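Local coordinates for amidohydrolase 3 domain-containing protein (Pyrococcus furiosus, PDB 3ICJ) that probably hydrolyses carbon-nitrogen bonds other than peptide bonds, as a zinc-binding member of the amidohydrolase family whose own substrate is not known, at residues S445-A448 and A449-Y453. Residues are numbered along the deposited sequence; the frame is centred on the assembly and turned at random. Where two conformers were deposited one is given.
Sequences SIDA and AVNRY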
# COMPACT_ATOMS: atom_id res chain seq x y z
N SER A 445 -9.13 5.79 7.01
CA SER A 445 -8.56 6.73 6.05
C SER A 445 -9.60 7.67 5.40
O SER A 445 -9.27 8.80 5.07
CB SER A 445 -7.77 6.00 4.94
OG SER A 445 -6.52 5.54 5.43
N ILE A 446 -10.83 7.19 5.21
CA ILE A 446 -11.94 8.02 4.72
C ILE A 446 -12.24 9.17 5.70
O ILE A 446 -12.41 10.33 5.29
CB ILE A 446 -13.20 7.15 4.44
CG1 ILE A 446 -13.03 6.40 3.12
CG2 ILE A 446 -14.50 8.00 4.34
CD1 ILE A 446 -13.95 5.27 3.02
N ASP A 447 -12.28 8.82 6.99
CA ASP A 447 -12.48 9.78 8.09
C ASP A 447 -11.45 10.89 8.05
O ASP A 447 -11.77 12.07 8.22
CB ASP A 447 -12.36 9.03 9.42
CG ASP A 447 -13.05 9.74 10.56
OD1 ASP A 447 -14.19 9.35 10.89
OD2 ASP A 447 -12.45 10.68 11.12
N ALA A 448 -10.19 10.50 7.83
CA ALA A 448 -9.08 11.44 7.69
C ALA A 448 -9.23 12.41 6.51
O ALA A 448 -9.00 13.62 6.63
CB ALA A 448 -7.77 10.67 7.58
N ALA A 449 -9.63 11.88 5.36
CA ALA A 449 -9.74 12.69 4.13
C ALA A 449 -10.89 13.70 4.18
O ALA A 449 -10.85 14.77 3.55
CB ALA A 449 -9.93 11.76 2.93
N VAL A 450 -11.92 13.34 4.93
CA VAL A 450 -13.12 14.14 5.09
C VAL A 450 -13.00 15.15 6.22
O VAL A 450 -13.40 16.31 6.07
CB VAL A 450 -14.36 13.22 5.30
CG1 VAL A 450 -15.63 14.05 5.55
CG2 VAL A 450 -14.54 12.28 4.09
N ASN A 451 -12.43 14.73 7.34
CA ASN A 451 -12.44 15.53 8.57
C ASN A 451 -11.15 16.26 8.92
O ASN A 451 -11.20 17.26 9.64
CB ASN A 451 -12.88 14.68 9.77
CG ASN A 451 -14.25 14.07 9.58
OD1 ASN A 451 -15.16 14.71 9.05
ND2 ASN A 451 -14.41 12.81 9.99
N ARG A 452 -10.02 15.76 8.43
CA ARG A 452 -8.70 16.29 8.83
C ARG A 452 -7.98 17.04 7.70
O ARG A 452 -8.27 16.84 6.53
CB ARG A 452 -7.79 15.16 9.37
CG ARG A 452 -8.27 14.50 10.70
CD ARG A 452 -8.11 15.43 11.93
NE ARG A 452 -6.75 15.98 12.06
CZ ARG A 452 -5.76 15.41 12.74
NH1 ARG A 452 -5.94 14.26 13.38
NH2 ARG A 452 -4.57 16.00 12.78
N TYR A 453 -7.03 17.90 8.08
CA TYR A 453 -6.20 18.69 7.15
C TYR A 453 -4.87 19.01 7.84
O TYR A 453 -4.77 18.98 9.06
CB TYR A 453 -6.95 19.98 6.75
CG TYR A 453 -7.50 20.73 7.93
CD1 TYR A 453 -6.70 21.60 8.66
CD2 TYR A 453 -8.83 20.52 8.36
CE1 TYR A 453 -7.19 22.25 9.78
CE2 TYR A 453 -9.32 21.20 9.47
CZ TYR A 453 -8.49 22.06 10.17
OH TYR A 453 -8.95 22.74 11.27
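S445 O accepts the backbone N-H of A449 at 3.1 Å, the first of four successive i to i+4 bonds that carry the last turns of helix 442-451. One residue on, I446 O takes V450 N, and the V450 methyl CG2 sits close against the same oxygen, at 3.1 Å. Beyond the backbone, the branched methyls I446 CG2 and V450 CG2 approach loosely, at 4.3 Å, along the same side of the helix. D447 O receives N451 N at 2.9 Å. In one of the two conformers modelled for D447, OD2 also takes the amide ND2 of N451 at 3.1 Å, so this surface bond is doubtful as a constant feature. With CG anti to the backbone N (chi1 -158°), that D447 carboxylate reaches along the helix surface to the amide. The hydrogen bond is fairly straight (N-H...O 160°), with OD2 close to the N451 amide plane, yet the donor comes from above the carboxylate plane; the two flat groups stand 75° apart. A448 O closes the series with R452 N at 3.0 Å, where the chain leaves helical geometry at R452. The helix lies within the amidohydrolase family region, and the side chain of S445 is about 13 Å from a bound zinc ion. I446 and V450 pack on helix 463-477 through L467, Y470 and A466, while A448 and R452 touch helix 398-401, and S445 rests on T433 in the loop following strand 429-431 of the parallel sheet.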